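Local coordinates for phosphorylated carbohydrates phosphatase TM_1254 (Thermotoga maritima msb8, PDB 3KBB), which removes phosphate from sugar phosphates such as erythrose 4-phosphate and fructose 6-phosphate with the help of a divalent metal ion, at residues 62-65 and 66-69; 146-149 and 150-153; 183-187 and 188-192. All coordinates share one frame; numbering follows the deposited sequence.

How the interactions relate
Three local contacts, each spanning a few residues of continuous chain, illustrate three uses of short-range contacts: one caps a helix start, one runs along a helix and one braces a strand-to-helix loop. Interaction 1 comes first and begins helix 64-82, in the helical part of the chain. Interaction 2 follows within helix 144-153, which packs on the six-stranded parallel sheet. Interaction 3 closes the short loop 185-191 between strand 181-184 and helix 192-196. The contacts run in series, neither nesting nor crossing. Centres of interactions 1 and 2 lie about 38 Å apart, whereas interactions 2 and 3, both on the sheet-bearing part, approach to about 10 Å between nearest atoms.

Interaction 1. Residues 62-65 and 66-69; sequences DSLE and NFKK
Ser63 is the N-cap of helix 64-82, its hydroxyl accepting from the backbone N of Asn66, a textbook case of a side chain standing in for the missing previous turn. Ser63 OG lies 2.9 Å from Asn66 N, in a nearly straight bond (165°). The torsion chi1 of 78° tucks the hydroxyl between the backbone N and the carbonyl carbon, turned toward the opening helix.

A second polar link joins Asp62 and Asn66. The two side chains cross at about a right angle, and Asn66 ND2 gives its hydrogen to Asp62 OD1 at 3.0 Å. The carboxylate oxygen is met on its syn side, with the donor 28° out of the carboxylate plane. The other oxygen, OD2, is hydrogen-bonded to Tyr30 OH, which gives the carboxylate a grip at both oxygens.

Main-chain bonds then take over: Phe67 N to Ser63 O, Lys68 N to Leu64 O and Lys69 N to Glu65 O.

Among the apolar contacts, Phe67, buried, packs against Leu54 and Met55 of helix 47-57, while Leu64 CD1 approaches its ring obliquely. Lys68 bends at its third torsion, which carries its CE obliquely across Leu64, 3.8 Å from Leu64 CG.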
ATOM      1  N   ASP A  62     -29.837  -2.967  -8.017  1.00 36.29           N
ATOM      2  CA  ASP A  62     -29.450  -1.607  -8.364  1.00 37.04           C
ATOM      3  C   ASP A  62     -28.597  -1.770  -9.615  1.00 37.93           C
ATOM      4  O   ASP A  62     -28.276  -2.896  -9.997  1.00 38.17           O
ATOM      5  CB  ASP A  62     -28.642  -0.966  -7.227  1.00 36.96           C
ATOM      6  CG  ASP A  62     -28.697   0.572  -7.236  1.00 38.10           C
ATOM      7  OD1 ASP A  62     -29.276   1.190  -8.174  1.00 38.89           O
ATOM      8  OD2 ASP A  62     -28.164   1.182  -6.288  1.00 36.60           O
ATOM      9  N   SER A  63     -28.260  -0.666 -10.275  1.00 38.61           N
ATOM     10  CA  SER A  63     -27.322  -0.730 -11.389  1.00 39.41           C
ATOM     11  C   SER A  63     -25.914  -0.899 -10.818  1.00 39.52           C
ATOM     12  O   SER A  63     -25.642  -0.466  -9.681  1.00 39.55           O
ATOM     13  CB  SER A  63     -27.404   0.555 -12.217  1.00 39.42           C
ATOM     14  OG  SER A  63     -26.707   1.616 -11.572  1.00 39.18           O
ATOM     15  N   LEU A  64     -25.018  -1.507 -11.592  1.00 39.57           N
ATOM     16  CA  LEU A  64     -23.620  -1.621 -11.156  1.00 39.88           C
ATOM     17  C   LEU A  64     -22.985  -0.240 -10.910  1.00 40.31           C
ATOM     18  O   LEU A  64     -22.184  -0.063  -9.986  1.00 40.10           O
ATOM     19  CB  LEU A  64     -22.792  -2.460 -12.140  1.00 39.63           C
ATOM     20  CG  LEU A  64     -21.383  -2.887 -11.721  1.00 40.25           C
ATOM     21  CD1 LEU A  64     -21.365  -3.558 -10.336  1.00 40.50           C
ATOM     22  CD2 LEU A  64     -20.766  -3.808 -12.770  1.00 39.49           C
ATOM     23  N   GLU A  65     -23.360   0.723 -11.747  1.00 40.29           N
ATOM     24  CA  GLU A  65     -22.863   2.084 -11.658  1.00 40.48           C
ATOM     25  C   GLU A  65     -23.216   2.698 -10.307  1.00 40.19           C
ATOM     26  O   GLU A  65     -22.355   3.282  -9.641  1.00 40.16           O
ATOM     27  CB  GLU A  65     -23.433   2.931 -12.809  1.00 40.35           C
ATOM     28  CG  GLU A  65     -23.320   4.421 -12.594  1.00 40.89           C
ATOM     29  CD  GLU A  65     -23.624   5.248 -13.839  0.50 40.69           C
ATOM     30  OE1 GLU A  65     -24.143   4.694 -14.830  0.50 41.03           O
ATOM     31  OE2 GLU A  65     -23.348   6.465 -13.808  0.50 40.64           O
ATOM     32  N   ASN A  66     -24.482   2.561  -9.919  1.00 39.95           N
ATOM     33  CA  ASN A  66     -24.959   3.042  -8.628  1.00 40.08           C
ATOM     34  C   ASN A  66     -24.280   2.316  -7.465  1.00 39.37           C
ATOM     35  O   ASN A  66     -23.896   2.943  -6.467  1.00 39.62           O
ATOM     36  CB  ASN A  66     -26.476   2.903  -8.535  1.00 40.73           C
ATOM     37  CG  ASN A  66     -27.221   4.048  -9.220  1.00 43.10           C
ATOM     38  OD1 ASN A  66     -26.650   5.114  -9.495  1.00 44.71           O
ATOM     39  ND2 ASN A  66     -28.512   3.835  -9.481  1.00 43.96           N
ATOM     40  N   PHE A  67     -24.125   1.001  -7.607  1.00 38.37           N
ATOM     41  CA  PHE A  67     -23.471   0.183  -6.580  1.00 37.50           C
ATOM     42  C   PHE A  67     -22.032   0.635  -6.354  1.00 37.75           C
ATOM     43  O   PHE A  67     -21.624   0.874  -5.211  1.00 37.46           O
ATOM     44  CB  PHE A  67     -23.516  -1.292  -6.960  1.00 36.84           C
ATOM     45  CG  PHE A  67     -23.033  -2.217  -5.866  1.00 36.55           C
ATOM     46  CD1 PHE A  67     -23.848  -2.499  -4.769  1.00 35.14           C
ATOM     47  CD2 PHE A  67     -21.774  -2.805  -5.938  1.00 34.03           C
ATOM     48  CE1 PHE A  67     -23.406  -3.355  -3.757  1.00 33.72           C
ATOM     49  CE2 PHE A  67     -21.317  -3.663  -4.934  1.00 34.43           C
ATOM     50  CZ  PHE A  67     -22.133  -3.938  -3.834  1.00 33.06           C
ATOM     51  N   LYS A  68     -21.277   0.762  -7.451  1.00 37.68           N
ATOM     52  CA  LYS A  68     -19.869   1.190  -7.404  1.00 37.86           C
ATOM     53  C   LYS A  68     -19.717   2.541  -6.740  1.00 37.36           C
ATOM     54  O   LYS A  68     -18.757   2.774  -6.013  1.00 36.33           O
ATOM     55  CB  LYS A  68     -19.257   1.220  -8.805  1.00 37.70           C
ATOM     56  CG  LYS A  68     -18.887  -0.152  -9.327  1.00 39.63           C
ATOM     57  CD  LYS A  68     -18.099  -0.074 -10.640  1.00 42.96           C
ATOM     58  CE  LYS A  68     -19.026   0.045 -11.842  1.00 45.61           C
ATOM     59  NZ  LYS A  68     -18.308  -0.060 -13.157  1.00 45.18           N
ATOM     60  N   LYS A  69     -20.686   3.423  -6.978  1.00 37.95           N
ATOM     61  CA  LYS A  69     -20.688   4.743  -6.363  1.00 38.81           C
ATOM     62  C   LYS A  69     -20.855   4.634  -4.846  1.00 38.78           C
ATOM     63  O   LYS A  69     -20.228   5.374  -4.092  1.00 38.73           O
ATOM     64  CB  LYS A  69     -21.793   5.618  -6.975  1.00 38.91           C
ATOM     65  CG  LYS A  69     -21.789   7.059  -6.432  1.00 41.32           C
ATOM     66  CD  LYS A  69     -22.767   7.976  -7.143  0.50 39.89           C
ATOM     67  CE  LYS A  69     -22.741   9.363  -6.504  0.50 40.74           C
ATOM     68  NZ  LYS A  69     -23.321  10.398  -7.406  0.50 40.82           N
TER

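Interaction 2. Residues 146-149 and 150-153; sequences YLLV and LERL
Residues 146-149 and 150-153 are successive turns of one alpha-helix, joined by four main-chain bonds in the i to i+4 pattern. Leu150 N, Glu151 N, Arg152 N and Leu153 N donate in turn to the carbonyl oxygens of Tyr146, Leu147, Leu148 and Val149. The first of them, from Leu150 N to Tyr146 O, measures 2.9 Å.

On the inner side, Val149 and Leu153 lie side by side and point the same way, and Val149 CG1 meets Leu153 CD1 at 3.6 Å. Val149 holds CG1 anti to its backbone N (chi1 175°), which places that branch next to the following turn. Both side chains continue the apolar layer onto Ala104 and the strands beside it. Tyr146 also faces inward, its OH hydrogen-bonded to Glu164 OE2.

The outer side pairs Leu148 with Arg152. The arginine chain runs extended from CG to NE and brings its guanidinium across the leucine. Leu148 CD2 sits over one face, 3.6 Å above the plane and displaced toward the rim, with Arg152 NH2 the nearest atom. The other methyl, Leu148 CD1, touches Arg152 NE at 3.8 Å and Glu151 OE1 at 3.6 Å. The polar end of Arg152 is held by Gln135, whose OE1 takes a bond from NH1.

The side chain of Tyr146 comes within about 5 Å of that of Asp7, the probable nucleophile. This division between a buried apolar side facing the sheet and an outer side of mixed leucine, glutamate and arginine is typical of a helix flanking the parallel sheet of a Rossmann-like HAD core.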
ATOM      1  N   TYR A 146       9.596   1.207 -10.023  1.00 15.64           N
ATOM      2  CA  TYR A 146      10.848   1.479  -9.283  1.00 15.86           C
ATOM      3  C   TYR A 146      11.896   2.158 -10.147  1.00 15.50           C
ATOM      4  O   TYR A 146      12.643   2.975  -9.640  1.00 14.18           O
ATOM      5  CB  TYR A 146      11.388   0.194  -8.630  1.00 15.39           C
ATOM      6  CG  TYR A 146      10.584  -0.045  -7.365  1.00 16.18           C
ATOM      7  CD1 TYR A 146      10.823   0.717  -6.197  1.00 18.56           C
ATOM      8  CD2 TYR A 146       9.565  -0.996  -7.331  1.00 17.48           C
ATOM      9  CE1 TYR A 146      10.065   0.532  -5.051  1.00 21.76           C
ATOM     10  CE2 TYR A 146       8.788  -1.198  -6.184  1.00 16.41           C
ATOM     11  CZ  TYR A 146       9.049  -0.413  -5.040  1.00 18.36           C
ATOM     12  OH  TYR A 146       8.308  -0.570  -3.891  1.00 21.96           O
ATOM     13  N   LEU A 147      11.970   1.804 -11.432  1.00 16.24           N
ATOM     14  CA  LEU A 147      12.875   2.513 -12.383  1.00 16.53           C
ATOM     15  C   LEU A 147      12.532   4.009 -12.432  1.00 17.88           C
ATOM     16  O   LEU A 147      13.438   4.869 -12.442  1.00 18.92           O
ATOM     17  CB  LEU A 147      12.806   1.830 -13.774  1.00 16.27           C
ATOM     18  CG  LEU A 147      13.416   0.429 -13.800  1.00 15.90           C
ATOM     19  CD1 LEU A 147      12.963  -0.299 -15.117  1.00 18.42           C
ATOM     20  CD2 LEU A 147      14.953   0.429 -13.651  1.00 18.64           C
ATOM     21  N   LEU A 148      11.235   4.348 -12.431  1.00 18.04           N
ATOM     22  CA  LEU A 148      10.817   5.758 -12.451  1.00 18.01           C
ATOM     23  C   LEU A 148      11.162   6.456 -11.117  1.00 17.95           C
ATOM     24  O   LEU A 148      11.609   7.618 -11.110  1.00 19.29           O
ATOM     25  CB  LEU A 148       9.313   5.865 -12.738  1.00 17.54           C
ATOM     26  CG  LEU A 148       8.709   7.278 -12.933  1.00 18.26           C
ATOM     27  CD1 LEU A 148       9.510   8.102 -13.944  1.00 20.13           C
ATOM     28  CD2 LEU A 148       7.204   7.162 -13.301  1.00 19.53           C
ATOM     29  N   VAL A 149      10.974   5.752  -9.993  1.00 16.98           N
ATOM     30  CA  VAL A 149      11.395   6.305  -8.685  1.00 17.12           C
ATOM     31  C   VAL A 149      12.897   6.616  -8.702  1.00 18.12           C
ATOM     32  O   VAL A 149      13.295   7.719  -8.251  1.00 18.24           O
ATOM     33  CB  VAL A 149      11.073   5.350  -7.487  1.00 16.48           C
ATOM     34  CG1 VAL A 149      11.650   5.934  -6.151  1.00 18.98           C
ATOM     35  CG2 VAL A 149       9.555   5.201  -7.341  1.00 19.48           C
ATOM     36  N   LEU A 150      13.710   5.663  -9.195  1.00 17.71           N
ATOM     37  CA  LEU A 150      15.170   5.834  -9.295  1.00 17.86           C
ATOM     38  C   LEU A 150      15.516   7.021 -10.195  1.00 18.98           C
ATOM     39  O   LEU A 150      16.394   7.809  -9.877  1.00 18.13           O
ATOM     40  CB  LEU A 150      15.864   4.573  -9.774  1.00 18.39           C
ATOM     41  CG  LEU A 150      15.756   3.357  -8.836  1.00 17.66           C
ATOM     42  CD1 LEU A 150      16.294   2.116  -9.520  1.00 20.09           C
ATOM     43  CD2 LEU A 150      16.587   3.740  -7.590  1.00 17.92           C
ATOM     44  N   GLU A 151      14.779   7.134 -11.300  1.00 19.20           N
ATOM     45  CA  GLU A 151      14.966   8.242 -12.250  1.00 20.41           C
ATOM     46  C   GLU A 151      14.712   9.578 -11.626  1.00 20.30           C
ATOM     47  O   GLU A 151      15.536  10.495 -11.773  1.00 21.70           O
ATOM     48  CB  GLU A 151      14.091   8.054 -13.475  1.00 20.26           C
ATOM     49  CG  GLU A 151      14.352   9.145 -14.553  1.00 25.05           C
ATOM     50  CD  GLU A 151      13.763   8.769 -15.875  1.00 32.50           C
ATOM     51  OE1 GLU A 151      12.574   8.389 -15.888  1.00 30.31           O
ATOM     52  OE2 GLU A 151      14.503   8.841 -16.886  1.00 38.70           O
ATOM     53  N   ARG A 152      13.562   9.721 -10.966  1.00 20.20           N
ATOM     54  CA  ARG A 152      13.171  10.957 -10.358  1.00 21.33           C
ATOM     55  C   ARG A 152      14.086  11.321  -9.168  1.00 21.44           C
ATOM     56  O   ARG A 152      14.337  12.493  -8.918  1.00 22.66           O
ATOM     57  CB  ARG A 152      11.711  10.924  -9.911  1.00 21.16           C
ATOM     58  CG  ARG A 152      10.691  10.905 -11.111  1.00 20.53           C
ATOM     59  CD  ARG A 152       9.219  11.113 -10.640  1.00 24.70           C
ATOM     60  NE  ARG A 152       8.299  10.957 -11.778  1.00 26.14           N
ATOM     61  CZ  ARG A 152       6.968  10.757 -11.728  1.00 28.58           C
ATOM     62  NH1 ARG A 152       6.286  10.714 -10.584  1.00 26.73           N
ATOM     63  NH2 ARG A 152       6.304  10.645 -12.871  1.00 29.34           N
ATOM     64  N   LEU A 153      14.580  10.315  -8.442  1.00 20.03           N
ATOM     65  CA  LEU A 153      15.528  10.565  -7.345  1.00 20.71           C
ATOM     66  C   LEU A 153      16.958  10.887  -7.848  1.00 21.50           C
ATOM     67  O   LEU A 153      17.776  11.477  -7.108  1.00 22.20           O
ATOM     68  CB  LEU A 153      15.641   9.288  -6.504  1.00 18.97           C
ATOM     69  CG  LEU A 153      14.504   8.891  -5.579  1.00 18.93           C
ATOM     70  CD1 LEU A 153      14.752   7.456  -5.138  1.00 19.07           C
ATOM     71  CD2 LEU A 153      14.513   9.828  -4.348  1.00 19.87           C
TER

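Interaction 3. Residues 183-187 and 188-192; sequences GVVHS and LNDGK. With SO4 (sulfate ion), chain B.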
ATOM      1  N   GLY A 183      10.934  -6.765   3.619  1.00 17.59           N
ATOM      2  CA  GLY A 183       9.537  -7.114   3.517  1.00 17.91           C
ATOM      3  C   GLY A 183       8.805  -6.740   4.791  1.00 18.43           C
ATOM      4  O   GLY A 183       9.149  -7.196   5.884  1.00 20.34           O
ATOM      5  N   VAL A 184       7.772  -5.917   4.654  1.00 16.87           N
ATOM      6  CA  VAL A 184       7.015  -5.412   5.803  1.00 18.23           C
ATOM      7  C   VAL A 184       5.803  -6.289   6.052  1.00 19.32           C
ATOM      8  O   VAL A 184       5.012  -6.518   5.138  1.00 19.01           O
ATOM      9  CB  VAL A 184       6.560  -3.923   5.571  1.00 18.61           C
ATOM     10  CG1 VAL A 184       5.719  -3.457   6.792  1.00 19.41           C
ATOM     11  CG2 VAL A 184       7.801  -3.070   5.445  1.00 18.00           C
ATOM     12  N   VAL A 185       5.682  -6.805   7.279  1.00 20.42           N
ATOM     13  CA  VAL A 185       4.663  -7.815   7.564  1.00 23.22           C
ATOM     14  C   VAL A 185       3.778  -7.355   8.696  1.00 25.62           C
ATOM     15  O   VAL A 185       4.129  -6.456   9.451  1.00 25.89           O
ATOM     16  CB  VAL A 185       5.331  -9.170   7.950  1.00 23.34           C
ATOM     17  CG1 VAL A 185       6.054  -9.760   6.779  1.00 24.88           C
ATOM     18  CG2 VAL A 185       6.261  -8.975   9.103  1.00 23.10           C
ATOM     19  N   HIS A 186       2.636  -8.019   8.846  1.00 29.71           N
ATOM     20  CA  HIS A 186       1.622  -7.520   9.744  1.00 33.03           C
ATOM     21  C   HIS A 186       1.105  -8.474  10.787  1.00 34.37           C
ATOM     22  O   HIS A 186       0.314  -8.065  11.642  1.00 35.29           O
ATOM     23  CB  HIS A 186       0.470  -7.012   8.895  1.00 34.59           C
ATOM     24  CG  HIS A 186       0.917  -5.993   7.904  1.00 37.35           C
ATOM     25  ND1 HIS A 186       1.352  -4.739   8.285  1.00 40.64           N
ATOM     26  CD2 HIS A 186       1.068  -6.058   6.561  1.00 40.61           C
ATOM     27  CE1 HIS A 186       1.729  -4.065   7.215  1.00 40.51           C
ATOM     28  NE2 HIS A 186       1.574  -4.846   6.155  1.00 41.94           N
ATOM     29  N   SER A 187       1.567  -9.716  10.742  0.80 34.71           N
ATOM     30  CA  SER A 187       0.967 -10.756  11.574  0.80 35.02           C
ATOM     31  C   SER A 187       2.023 -11.684  12.126  0.80 34.54           C
ATOM     32  O   SER A 187       3.218 -11.448  11.950  0.80 34.03           O
ATOM     33  CB  SER A 187      -0.076 -11.528  10.768  0.80 35.77           C
ATOM     34  OG  SER A 187       0.538 -12.498   9.928  0.80 38.90           O
ATOM     35  N   LEU A 188       1.558 -12.739  12.794  0.80 34.21           N
ATOM     36  CA  LEU A 188       2.422 -13.655  13.515  0.80 33.93           C
ATOM     37  C   LEU A 188       3.483 -14.303  12.609  0.80 33.19           C
ATOM     38  O   LEU A 188       4.647 -14.306  12.955  0.80 33.16           O
ATOM     39  CB  LEU A 188       1.601 -14.713  14.276  0.80 33.90           C
ATOM     40  CG  LEU A 188       2.360 -15.687  15.201  0.80 33.31           C
ATOM     41  CD1 LEU A 188       2.999 -15.027  16.426  0.80 32.96           C
ATOM     42  CD2 LEU A 188       1.427 -16.832  15.640  0.80 34.54           C
ATOM     43  N   ASN A 189       3.077 -14.822  11.451  1.00 33.57           N
ATOM     44  CA  ASN A 189       4.034 -15.564  10.569  1.00 32.75           C
ATOM     45  C   ASN A 189       3.940 -15.390   9.080  1.00 32.02           C
ATOM     46  O   ASN A 189       4.404 -16.244   8.314  1.00 32.17           O
ATOM     47  CB  ASN A 189       3.971 -17.048  10.870  1.00 32.96           C
ATOM     48  CG  ASN A 189       4.843 -17.409  11.982  0.50 31.64           C
ATOM     49  OD1 ASN A 189       4.360 -17.634  13.070  0.50 35.32           O
ATOM     50  ND2 ASN A 189       6.152 -17.436  11.743  0.50 29.84           N
ATOM     51  N   ASP A 190       3.361 -14.275   8.652  1.00 30.39           N
ATOM     52  CA  ASP A 190       3.338 -13.969   7.242  1.00 29.07           C
ATOM     53  C   ASP A 190       4.751 -13.529   6.834  1.00 28.06           C
ATOM     54  O   ASP A 190       5.610 -13.179   7.691  1.00 27.78           O
ATOM     55  CB  ASP A 190       2.302 -12.869   6.916  1.00 28.97           C
ATOM     56  CG  ASP A 190       2.566 -11.571   7.671  0.50 27.12           C
ATOM     57  OD1 ASP A 190       2.997 -11.647   8.855  0.50 26.62           O
ATOM     58  OD2 ASP A 190       2.342 -10.475   7.081  0.50 25.98           O
ATOM     59  N   GLY A 191       4.980 -13.592   5.532  1.00 26.52           N
ATOM     60  CA  GLY A 191       6.151 -12.982   4.917  1.00 25.23           C
ATOM     61  C   GLY A 191       7.062 -13.911   4.154  1.00 24.02           C
ATOM     62  O   GLY A 191       8.002 -13.464   3.489  1.00 23.12           O
ATOM     63  N   LYS A 192       6.806 -15.217   4.238  1.00 23.09           N
ATOM     64  CA  LYS A 192       7.620 -16.167   3.482  1.00 22.66           C
ATOM     65  C   LYS A 192       7.704 -15.848   1.987  1.00 22.06           C
ATOM     66  O   LYS A 192       8.785 -15.928   1.374  1.00 20.52           O
ATOM     67  CB  LYS A 192       7.146 -17.610   3.713  1.00 23.24           C
ATOM     68  CG  LYS A 192       8.036 -18.639   2.989  1.00 25.85           C
ATOM     69  CD  LYS A 192       7.810 -20.039   3.519  1.00 26.93           C
ATOM     70  CE  LYS A 192       8.734 -21.012   2.822  1.00 31.53           C
ATOM     71  NZ  LYS A 192       8.217 -22.396   2.953  1.00 29.31           N
TER
HETATM   72  S   SO4 B 224       2.941 -15.733   3.206  0.75 43.07           S
HETATM   73  O1  SO4 B 224       2.784 -14.538   4.048  0.75 41.67           O
HETATM   74  O2  SO4 B 224       2.996 -16.899   4.084  0.75 41.15           O
HETATM   75  O3  SO4 B 224       1.877 -15.876   2.223  0.75 42.47           O
HETATM   76  O4  SO4 B 224       4.146 -15.664   2.421  0.75 41.17           O
HETATM   77  O   HOH W   1       0.200 -14.957  10.815  1.00 41.85           O
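The turn between strand 181-184 and helix 192-196 is held by an aspartate that reaches back to the main chain leaving the strand, and it ends at a sulfate-binding helix start. Asp190 supplies the carboxylate. Its OD2 accepts from His186 N at 3.0 Å through the syn lone pair, a nearly straight bond (171°). OD1 takes the N-H of Ser187 at 3.1 Å from above the carboxylate plane, in a more bent bond. Ser187 OG lies 2.8 Å from Asp190 OD1, a weak bond at most, since another acceptor is within reach of the same proton. A water bridges that hydroxyl to Asn189 N, to which it is an acceptor. With chi1 at 59°, Asp190 swings its CG between backbone N and carbonyl carbon, and the carboxylate points into the turn.

Val185 packs against the far end of the loop, CG1 lying 3.7 Å from Gly191 CA. Gly191 N, at the N-cap, donates to O1 of the sulfate at 2.8 Å, and Ala193 N binds the same ion, probably acquired from the crystallisation liquor. Val185 rests on Leu202 of edge strand 201-203, while the loop passes onward into helix 192-196.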